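Local coordinates for protein muramidase (Trichobolus zukalii, PDB 6ZMV) that probably hydrolyses the beta-1,4-glycosidic bonds of bacterial peptidoglycan as a fungal lysozyme of glycoside hydrolase family 25, at residues 69-83 and 115-129. Numbering follows the deposited sequence. Where two conformers were deposited one is given.
With SO4 (sulfate ion), chain G.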
ATOM      1  N   GLY A  69       1.401  15.354  -6.267  1.00  6.86           N
ATOM      2  CA  GLY A  69       0.696  14.138  -5.837  1.00  6.83           C
ATOM      3  C   GLY A  69      -0.392  13.770  -6.775  1.00  6.16           C
ATOM      4  O   GLY A  69      -0.655  12.558  -6.982  1.00  6.22           O
ATOM      5  N   SER A  70      -1.070  14.778  -7.339  0.50  6.43           N
ATOM      6  CA  SER A  70      -2.148  14.517  -8.315  0.50  7.99           C
ATOM      7  C   SER A  70      -1.597  13.746  -9.519  0.50  7.04           C
ATOM      8  O   SER A  70      -2.237  12.782 -10.015  0.50  6.30           O
ATOM      9  CB  SER A  70      -2.814  15.781  -8.751  0.50 10.38           C
ATOM     10  OG  SER A  70      -4.029  15.479  -9.405  0.50 15.11           O
ATOM     11  N   ALA A  71      -0.464  14.188 -10.034  1.00  6.08           N
ATOM     12  CA  ALA A  71       0.100  13.573 -11.249  1.00  6.05           C
ATOM     13  C   ALA A  71       0.454  12.107 -10.963  1.00  5.63           C
ATOM     14  O   ALA A  71       0.258  11.244 -11.816  1.00  5.54           O
ATOM     15  CB  ALA A  71       1.298  14.335 -11.688  1.00  7.16           C
ATOM     16  N   GLN A  72       0.999  11.827  -9.790  1.00  5.22           N
ATOM     17  CA  GLN A  72       1.343  10.434  -9.448  1.00  4.91           C
ATOM     18  C   GLN A  72       0.092   9.585  -9.178  1.00  4.19           C
ATOM     19  O   GLN A  72       0.102   8.413  -9.586  1.00  4.77           O
ATOM     20  CB  GLN A  72       2.354  10.440  -8.315  1.00  4.67           C
ATOM     21  CG  GLN A  72       3.736  10.730  -8.862  1.00  5.44           C
ATOM     22  CD  GLN A  72       4.855  10.741  -7.851  1.00  5.17           C
ATOM     23  OE1 GLN A  72       5.038   9.840  -7.035  1.00  5.82           O
ATOM     24  NE2 GLN A  72       5.696  11.767  -7.944  1.00  5.50           N
ATOM     25  N   ALA A  73      -0.948  10.151  -8.607  1.00  4.27           N
ATOM     26  CA  ALA A  73      -2.205   9.402  -8.475  1.00  4.67           C
ATOM     27  C   ALA A  73      -2.781   9.059  -9.850  1.00  4.91           C
ATOM     28  O   ALA A  73      -3.231   7.931 -10.037  1.00  5.19           O
ATOM     29  CB  ALA A  73      -3.223  10.149  -7.652  1.00  5.42           C
ATOM     30  N   ASP A  74      -2.702   9.977 -10.810  1.00  5.40           N
ATOM     31  CA  ASP A  74      -3.240   9.694 -12.156  1.00  5.35           C
ATOM     32  C   ASP A  74      -2.438   8.536 -12.768  1.00  5.04           C
ATOM     33  O   ASP A  74      -2.999   7.608 -13.372  1.00  5.82           O
ATOM     34  CB  ASP A  74      -3.056  10.913 -13.068  1.00  6.98           C
ATOM     35  CG  ASP A  74      -4.069  12.000 -12.861  1.00 10.64           C
ATOM     36  OD1 ASP A  74      -5.053  11.760 -12.187  1.00 11.93           O
ATOM     37  OD2 ASP A  74      -3.823  13.107 -13.390  1.00 15.25           O
ATOM     38  N   PHE A  75      -1.112   8.603 -12.653  1.00  4.98           N
ATOM     39  CA  PHE A  75      -0.215   7.603 -13.240  1.00  5.18           C
ATOM     40  C   PHE A  75      -0.464   6.227 -12.622  1.00  4.90           C
ATOM     41  O   PHE A  75      -0.591   5.228 -13.327  1.00  6.07           O
ATOM     42  CB  PHE A  75       1.231   8.087 -13.092  1.00  6.51           C
ATOM     43  CG  PHE A  75       2.227   7.145 -13.682  1.00  7.31           C
ATOM     44  CD1 PHE A  75       2.240   6.879 -15.046  1.00  8.79           C
ATOM     45  CD2 PHE A  75       3.239   6.625 -12.898  1.00  7.45           C
ATOM     46  CE1 PHE A  75       3.206   6.029 -15.557  1.00 12.18           C
ATOM     47  CE2 PHE A  75       4.165   5.732 -13.400  1.00  9.11           C
ATOM     48  CZ  PHE A  75       4.139   5.442 -14.723  1.00 10.75           C
ATOM     49  N   PHE A  76      -0.539   6.177 -11.311  1.00  4.96           N
ATOM     50  CA  PHE A  76      -0.846   4.924 -10.578  1.00  4.37           C
ATOM     51  C   PHE A  76      -2.182   4.347 -11.055  1.00  4.61           C
ATOM     52  O   PHE A  76      -2.301   3.177 -11.358  1.00  5.64           O
ATOM     53  CB  PHE A  76      -0.847   5.210  -9.103  1.00  4.16           C
ATOM     54  CG  PHE A  76      -1.294   4.085  -8.219  1.00  3.75           C
ATOM     55  CD1 PHE A  76      -0.749   2.829  -8.313  1.00  4.22           C
ATOM     56  CD2 PHE A  76      -2.249   4.327  -7.263  1.00  3.84           C
ATOM     57  CE1 PHE A  76      -1.141   1.830  -7.451  1.00  4.85           C
ATOM     58  CE2 PHE A  76      -2.641   3.323  -6.362  1.00  4.84           C
ATOM     59  CZ  PHE A  76      -2.044   2.078  -6.459  1.00  4.87           C
ATOM     60  N   PHE A  77      -3.200   5.203 -11.052  1.00  4.82           N
ATOM     61  CA  PHE A  77      -4.559   4.756 -11.343  1.00  5.59           C
ATOM     62  C   PHE A  77      -4.640   4.151 -12.740  1.00  6.74           C
ATOM     63  O   PHE A  77      -5.352   3.122 -12.881  1.00  8.69           O
ATOM     64  CB  PHE A  77      -5.512   5.940 -11.179  1.00  6.10           C
ATOM     65  CG  PHE A  77      -6.941   5.584 -11.471  1.00  7.21           C
ATOM     66  CD1 PHE A  77      -7.682   4.858 -10.539  1.00  7.79           C
ATOM     67  CD2 PHE A  77      -7.520   5.921 -12.697  1.00  8.51           C
ATOM     68  CE1 PHE A  77      -8.995   4.518 -10.822  1.00  8.50           C
ATOM     69  CE2 PHE A  77      -8.842   5.647 -12.953  1.00  9.63           C
ATOM     70  CZ  PHE A  77      -9.555   4.906 -12.030  1.00  8.82           C
ATOM     71  N   LYS A  78      -3.935   4.763 -13.680  1.00  6.50           N
ATOM     72  CA  LYS A  78      -3.966   4.345 -15.110  1.00  8.00           C
ATOM     73  C   LYS A  78      -3.176   3.046 -15.307  1.00  7.51           C
ATOM     74  O   LYS A  78      -3.296   2.440 -16.336  1.00 11.29           O
ATOM     75  CB  LYS A  78      -3.473   5.473 -16.014  1.00 10.21           C
ATOM     76  CG  LYS A  78      -4.476   6.601 -16.095  1.00 16.37           C
ATOM     77  CD  LYS A  78      -3.915   7.907 -16.676  1.00 27.30           C
ATOM     78  N   ASN A  79      -2.318   2.661 -14.363  1.00  6.06           N
ATOM     79  CA  ASN A  79      -1.305   1.598 -14.582  1.00  6.36           C
ATOM     80  C   ASN A  79      -1.368   0.532 -13.484  1.00  5.97           C
ATOM     81  O   ASN A  79      -0.327   0.012 -13.068  1.00  8.65           O
ATOM     82  CB  ASN A  79       0.097   2.193 -14.708  1.00  6.55           C
ATOM     83  CG  ASN A  79       0.212   2.941 -16.027  1.00  6.87           C
ATOM     84  OD1 ASN A  79       0.310   2.322 -17.085  1.00 10.72           O
ATOM     85  ND2 ASN A  79       0.172   4.243 -15.965  1.00  8.42           N
ATOM     86  N   GLY A  80      -2.540   0.259 -12.946  1.00  6.22           N
ATOM     87  CA  GLY A  80      -2.687  -0.863 -12.019  1.00  7.57           C
ATOM     88  C   GLY A  80      -3.362  -0.502 -10.708  1.00  8.36           C
ATOM     89  O   GLY A  80      -3.695  -1.429  -9.954  1.00 10.52           O
ATOM     90  N   GLY A  81      -3.590   0.784 -10.444  1.00  7.00           N
ATOM     91  CA  GLY A  81      -4.241   1.237  -9.224  1.00  6.68           C
ATOM     92  C   GLY A  81      -5.741   1.320  -9.284  1.00  7.05           C
ATOM     93  O   GLY A  81      -6.352   1.874  -8.366  1.00 10.43           O
ATOM     94  N   GLY A  82      -6.365   0.802 -10.309  1.00  7.16           N
ATOM     95  CA  GLY A  82      -7.810   0.876 -10.439  1.00  8.74           C
ATOM     96  C   GLY A  82      -8.466   0.089  -9.300  1.00  8.60           C
ATOM     97  O   GLY A  82      -7.917  -0.890  -8.747  1.00 10.55           O
ATOM     98  N   TRP A  83      -9.693   0.435  -8.986  1.00  8.69           N
ATOM     99  CA  TRP A  83     -10.476  -0.262  -7.959  1.00  6.90           C
ATOM    100  C   TRP A  83     -11.909  -0.342  -8.412  1.00  6.73           C
ATOM    101  O   TRP A  83     -12.469   0.623  -8.866  1.00 11.26           O
ATOM    102  CB  TRP A  83     -10.369   0.391  -6.582  1.00  7.45           C
ATOM    103  CG  TRP A  83     -11.192  -0.292  -5.538  1.00  5.48           C
ATOM    104  CD1 TRP A  83     -10.848  -1.405  -4.805  1.00  5.11           C
ATOM    105  CD2 TRP A  83     -12.567   0.001  -5.223  1.00  5.25           C
ATOM    106  NE1 TRP A  83     -11.927  -1.850  -4.093  1.00  5.05           N
ATOM    107  CE2 TRP A  83     -12.997  -1.015  -4.340  1.00  5.10           C
ATOM    108  CE3 TRP A  83     -13.504   0.947  -5.659  1.00  7.81           C
ATOM    109  CZ2 TRP A  83     -14.287  -1.039  -3.818  1.00  5.55           C
ATOM    110  CZ3 TRP A  83     -14.762   0.931  -5.125  1.00  7.83           C
ATOM    111  CH2 TRP A  83     -15.144  -0.049  -4.214  1.00  6.49           C
ATOM    112  N   TRP A 115       1.271  17.265  -0.344  1.00  5.67           N
ATOM    113  CA  TRP A 115       1.551  16.348  -1.471  1.00  4.86           C
ATOM    114  C   TRP A 115       0.713  15.066  -1.273  1.00  4.42           C
ATOM    115  O   TRP A 115       0.027  14.617  -2.202  1.00  4.66           O
ATOM    116  CB  TRP A 115       3.036  15.965  -1.487  1.00  5.06           C
ATOM    117  CG  TRP A 115       3.446  15.191  -2.684  1.00  5.92           C
ATOM    118  CD1 TRP A 115       3.977  15.748  -3.798  1.00  5.85           C
ATOM    119  CD2 TRP A 115       3.308  13.777  -2.945  1.00  5.80           C
ATOM    120  NE1 TRP A 115       4.195  14.770  -4.743  1.00  6.20           N
ATOM    121  CE2 TRP A 115       3.754  13.556  -4.270  1.00  6.82           C
ATOM    122  CE3 TRP A 115       2.824  12.707  -2.222  1.00  5.59           C
ATOM    123  CZ2 TRP A 115       3.788  12.286  -4.837  1.00  7.71           C
ATOM    124  CZ3 TRP A 115       2.825  11.464  -2.774  1.00  6.21           C
ATOM    125  CH2 TRP A 115       3.258  11.267  -4.085  1.00  6.89           C
ATOM    126  N   ILE A 116       0.721  14.506  -0.072  1.00  3.98           N
ATOM    127  CA  ILE A 116      -0.085  13.292   0.189  1.00  4.23           C
ATOM    128  C   ILE A 116      -1.564  13.611   0.016  1.00  4.70           C
ATOM    129  O   ILE A 116      -2.287  12.820  -0.542  1.00  5.14           O
ATOM    130  CB  ILE A 116       0.221  12.743   1.569  1.00  4.56           C
ATOM    131  CG1 ILE A 116       1.667  12.277   1.669  1.00  5.65           C
ATOM    132  CG2 ILE A 116      -0.739  11.613   1.949  1.00  5.20           C
ATOM    133  CD1 ILE A 116       2.136  11.952   3.094  1.00  5.90           C
ATOM    134  N   SER A 117      -2.020  14.763   0.480  0.70  4.94           N
ATOM    135  CA  SER A 117      -3.440  15.172   0.333  0.70  6.32           C
ATOM    136  C   SER A 117      -3.832  15.150  -1.128  0.70  5.32           C
ATOM    137  O   SER A 117      -4.892  14.704  -1.524  0.70  6.50           O
ATOM    138  CB  SER A 117      -3.707  16.547   0.897  0.70  8.66           C
ATOM    139  OG  SER A 117      -3.513  16.593   2.279  0.70 14.90           O
ATOM    140  N   ASP A 118      -2.976  15.721  -1.956  0.50  5.58           N
ATOM    141  CA  ASP A 118      -3.294  15.795  -3.396  0.50  5.69           C
ATOM    142  C   ASP A 118      -3.341  14.383  -3.986  0.50  4.75           C
ATOM    143  O   ASP A 118      -4.253  14.102  -4.768  0.50  6.00           O
ATOM    144  CB  ASP A 118      -2.246  16.620  -4.143  0.50  6.48           C
ATOM    145  CG  ASP A 118      -2.309  18.124  -3.998  0.50  7.27           C
ATOM    146  OD1 ASP A 118      -3.264  18.594  -3.441  0.50  9.63           O
ATOM    147  OD2 ASP A 118      -1.316  18.766  -4.424  0.50  9.23           O
ATOM    148  N   PHE A 119      -2.403  13.514  -3.620  1.00  4.21           N
ATOM    149  CA  PHE A 119      -2.458  12.123  -4.094  1.00  4.03           C
ATOM    150  C   PHE A 119      -3.750  11.485  -3.634  1.00  3.62           C
ATOM    151  O   PHE A 119      -4.476  10.857  -4.453  1.00  4.14           O
ATOM    152  CB  PHE A 119      -1.251  11.329  -3.624  1.00  4.18           C
ATOM    153  CG  PHE A 119      -1.189   9.931  -4.201  1.00  3.82           C
ATOM    154  CD1 PHE A 119      -2.029   8.930  -3.713  1.00  4.25           C
ATOM    155  CD2 PHE A 119      -0.319   9.629  -5.231  1.00  3.91           C
ATOM    156  CE1 PHE A 119      -1.990   7.667  -4.266  1.00  4.43           C
ATOM    157  CE2 PHE A 119      -0.296   8.382  -5.814  1.00  4.49           C
ATOM    158  CZ  PHE A 119      -1.112   7.385  -5.306  1.00  4.05           C
ATOM    159  N   VAL A 120      -4.013  11.567  -2.330  0.50  3.79           N
ATOM    160  CA  VAL A 120      -5.153  10.854  -1.693  0.50  4.80           C
ATOM    161  C   VAL A 120      -6.494  11.286  -2.299  0.50  5.02           C
ATOM    162  O   VAL A 120      -7.335  10.415  -2.623  0.50  5.12           O
ATOM    163  CB  VAL A 120      -5.108  11.099  -0.175  0.50  5.54           C
ATOM    164  CG1 VAL A 120      -6.437  10.860   0.518  0.50  5.92           C
ATOM    165  CG2 VAL A 120      -3.978  10.339   0.491  0.50  5.62           C
ATOM    166  N   ASN A 121      -6.682  12.584  -2.440  1.00  4.16           N
ATOM    167  CA  ASN A 121      -7.946  13.110  -2.942  1.00  4.32           C
ATOM    168  C   ASN A 121      -8.050  12.839  -4.428  1.00  4.25           C
ATOM    169  O   ASN A 121      -9.149  12.525  -4.904  1.00  4.88           O
ATOM    170  CB  ASN A 121      -8.090  14.589  -2.602  1.00  4.71           C
ATOM    171  CG  ASN A 121      -8.438  14.773  -1.135  1.00  5.45           C
ATOM    172  OD1 ASN A 121      -9.507  14.352  -0.687  1.00  6.94           O
ATOM    173  ND2 ASN A 121      -7.532  15.359  -0.371  1.00  9.30           N
ATOM    174  N   ARG A 122      -6.982  12.957  -5.206  1.00  4.05           N
ATOM    175  CA  ARG A 122      -7.057  12.583  -6.631  0.50  4.73           C
ATOM    176  C   ARG A 122      -7.446  11.113  -6.772  1.00  4.76           C
ATOM    177  O   ARG A 122      -8.333  10.779  -7.598  1.00  4.99           O
ATOM    178  CB  ARG A 122      -5.729  12.849  -7.309  0.50  4.61           C
ATOM    179  CG  ARG A 122      -5.776  12.732  -8.809  0.50  4.82           C
ATOM    180  CD  ARG A 122      -6.801  13.625  -9.463  0.50  5.30           C
ATOM    181  NE  ARG A 122      -6.619  13.588 -10.892  0.50  5.84           N
ATOM    182  CZ  ARG A 122      -7.065  14.512 -11.709  0.50  8.06           C
ATOM    183  NH1 ARG A 122      -7.768  15.537 -11.276  0.50  8.63           N
ATOM    184  NH2 ARG A 122      -6.830  14.375 -12.991  0.50 10.61           N
ATOM    185  N   TYR A 123      -6.843  10.233  -5.984  1.00  4.16           N
ATOM    186  CA  TYR A 123      -7.182   8.803  -6.046  1.00  4.17           C
ATOM    187  C   TYR A 123      -8.652   8.570  -5.687  1.00  3.82           C
ATOM    188  O   TYR A 123      -9.316   7.738  -6.361  1.00  4.58           O
ATOM    189  CB  TYR A 123      -6.217   7.994  -5.165  1.00  4.25           C
ATOM    190  CG  TYR A 123      -6.435   6.513  -5.326  1.00  3.91           C
ATOM    191  CD1 TYR A 123      -5.795   5.847  -6.354  1.00  4.03           C
ATOM    192  CD2 TYR A 123      -7.324   5.817  -4.493  1.00  4.23           C
ATOM    193  CE1 TYR A 123      -6.054   4.506  -6.568  1.00  4.00           C
ATOM    194  CE2 TYR A 123      -7.560   4.473  -4.695  1.00  4.21           C
ATOM    195  CZ  TYR A 123      -6.955   3.816  -5.767  1.00  4.05           C
ATOM    196  OH  TYR A 123      -7.162   2.431  -5.925  1.00  4.56           O
ATOM    197  N   LYS A 124      -9.161   9.274  -4.691  1.00  3.85           N
ATOM    198  CA  LYS A 124     -10.556   9.180  -4.300  1.00  4.37           C
ATOM    199  C   LYS A 124     -11.483   9.545  -5.451  1.00  4.72           C
ATOM    200  O   LYS A 124     -12.459   8.810  -5.681  1.00  4.79           O
ATOM    201  CB  LYS A 124     -10.792  10.080  -3.087  1.00  6.01           C
ATOM    202  CG  LYS A 124     -12.219  10.328  -2.620  1.00 10.73           C
ATOM    203  CD  LYS A 124     -12.851   9.188  -1.993  1.00 12.06           C
ATOM    204  CE  LYS A 124     -14.192   9.586  -1.429  1.00 12.03           C
ATOM    205  NZ  LYS A 124     -14.963   8.375  -1.043  1.00 18.76           N
ATOM    206  N   THR A 125     -11.243  10.655  -6.144  1.00  4.35           N
ATOM    207  CA  THR A 125     -12.172  11.006  -7.237  1.00  4.68           C
ATOM    208  C   THR A 125     -12.048  10.012  -8.368  1.00  5.42           C
ATOM    209  O   THR A 125     -13.062   9.730  -9.015  1.00  7.03           O
ATOM    210  CB  THR A 125     -12.019  12.452  -7.695  1.00  5.95           C
ATOM    211  OG1 THR A 125     -13.204  12.767  -8.421  1.00  8.52           O
ATOM    212  CG2 THR A 125     -10.768  12.710  -8.490  1.00  6.21           C
ATOM    213  N   LEU A 126     -10.848   9.482  -8.648  1.00  5.34           N
ATOM    214  CA  LEU A 126     -10.686   8.570  -9.810  1.00  6.20           C
ATOM    215  C   LEU A 126     -11.324   7.209  -9.504  1.00  6.24           C
ATOM    216  O   LEU A 126     -11.989   6.638 -10.413  1.00  8.14           O
ATOM    217  CB  LEU A 126      -9.195   8.385 -10.062  1.00  6.09           C
ATOM    218  CG  LEU A 126      -8.491   9.593 -10.636  1.00  7.06           C
ATOM    219  CD1 LEU A 126      -6.986   9.337 -10.698  1.00  8.99           C
ATOM    220  CD2 LEU A 126      -9.052   9.998 -12.005  1.00  8.77           C
ATOM    221  N   SER A 127     -11.105   6.680  -8.297  1.00  5.66           N
ATOM    222  CA  SER A 127     -11.497   5.289  -7.957  1.00  6.54           C
ATOM    223  C   SER A 127     -12.855   5.207  -7.251  1.00  7.08           C
ATOM    224  O   SER A 127     -13.430   4.096  -7.259  1.00  8.74           O
ATOM    225  CB  SER A 127     -10.451   4.641  -7.076  1.00  6.65           C
ATOM    226  OG  SER A 127     -10.563   5.116  -5.743  1.00  7.18           O
ATOM    227  N   GLY A 128     -13.258   6.275  -6.566  1.00  6.08           N
ATOM    228  CA  GLY A 128     -14.398   6.234  -5.657  1.00  6.93           C
ATOM    229  C   GLY A 128     -14.075   6.072  -4.216  1.00  7.81           C
ATOM    230  O   GLY A 128     -14.956   6.345  -3.389  1.00 11.18           O
ATOM    231  N   ARG A 129     -12.840   5.747  -3.868  1.00  5.46           N
ATOM    232  CA  ARG A 129     -12.487   5.529  -2.478  1.00  5.98           C
ATOM    233  C   ARG A 129     -11.084   5.998  -2.191  1.00  5.48           C
ATOM    234  O   ARG A 129     -10.258   6.197  -3.080  1.00  5.33           O
ATOM    235  CB  ARG A 129     -12.733   4.104  -2.040  1.00  7.81           C
ATOM    236  CG  ARG A 129     -11.752   3.147  -2.662  1.00  6.71           C
ATOM    237  CD  ARG A 129     -12.122   1.711  -2.288  1.00  8.79           C
ATOM    238  NE  ARG A 129     -12.052   1.438  -0.843  1.00  9.30           N
ATOM    239  CZ  ARG A 129     -12.258   0.273  -0.292  1.00  8.57           C
ATOM    240  NH1 ARG A 129     -12.090   0.116   1.006  1.00  8.83           N
ATOM    241  NH2 ARG A 129     -12.573  -0.751  -1.057  1.00  8.48           N
TER
HETATM  242  S   SO4 G 305     -14.057   5.202   1.238  0.50 18.79           S
HETATM  243  O1  SO4 G 305     -13.498   6.356   0.573  0.50 17.84           O
HETATM  244  O2  SO4 G 305     -12.961   4.289   1.320  0.50 29.56           O
HETATM  245  O3  SO4 G 305     -14.458   5.616   2.563  0.50 20.89           O
HETATM  246  O4  SO4 G 305     -15.148   4.597   0.505  0.50 18.80           O
HETATM  247  O   HOH W   1       1.198  17.771  -4.821  1.00 10.93           O
HETATM  248  O   HOH W   2      -5.260  16.108  -6.523  1.00 28.08           O
HETATM  249  O   HOH W   3      -7.159  -0.588  -6.277  1.00 43.99           O
HETATM  250  O   HOH W   4     -14.400   2.385  -9.162  1.00 42.84           O
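W83 lies flat against the aliphatic part of R129: CD of the arginine sits over the centre of the indole, 3.4 Å from CD2 of W83, and the guanidinium then stands almost perpendicular to the ring, planes 87° apart, in an off-centre cation-pi contact. Both polar ends are held by the C-terminal helix 197-205, W83 NE1 by the carbonyl of A204 and R129 NH2 by that of L203. At the indole edge the carbonyl oxygen of S127 lies in the ring plane, 3.5 Å from CE3 of W83, and a water bridges it to W83 O. A leucine in place of W83 would probably strip R129 of its flat partner, leave A204 O without its indole donor and open a gap beside S127. Helices 69-78 and 109-127 pack side by side, their N-to-C directions 38° apart, on the outside of the TIM-type barrel expected of the family, each following a parallel strand of its sheet. Where they come closest, G69 lets the backbones meet, its CA 4.1 Å from that of F119; a side chain on G69 would clash with W115 O. F119 enters as a knob among G69, Q72, A73 and F76, with A73 CB over the centre of its ring. Further along, F77 receives L126 CB over the middle of one face, 3.7 Å from the ring centroid. Y123, its CG anti to the backbone N (chi1 -174°), reaches past F76 to donate its hydroxyl to G81 O, 2.6 Å from OH; that hydroxyl also accepts from G92 N. Toward the solvent side, in the conformer given, R122 NE makes a nearly straight salt-bridge bond of 2.7 Å to D74 OD1, on the syn side of the carboxylate, with NH2 adding only weak bonds to both oxygens.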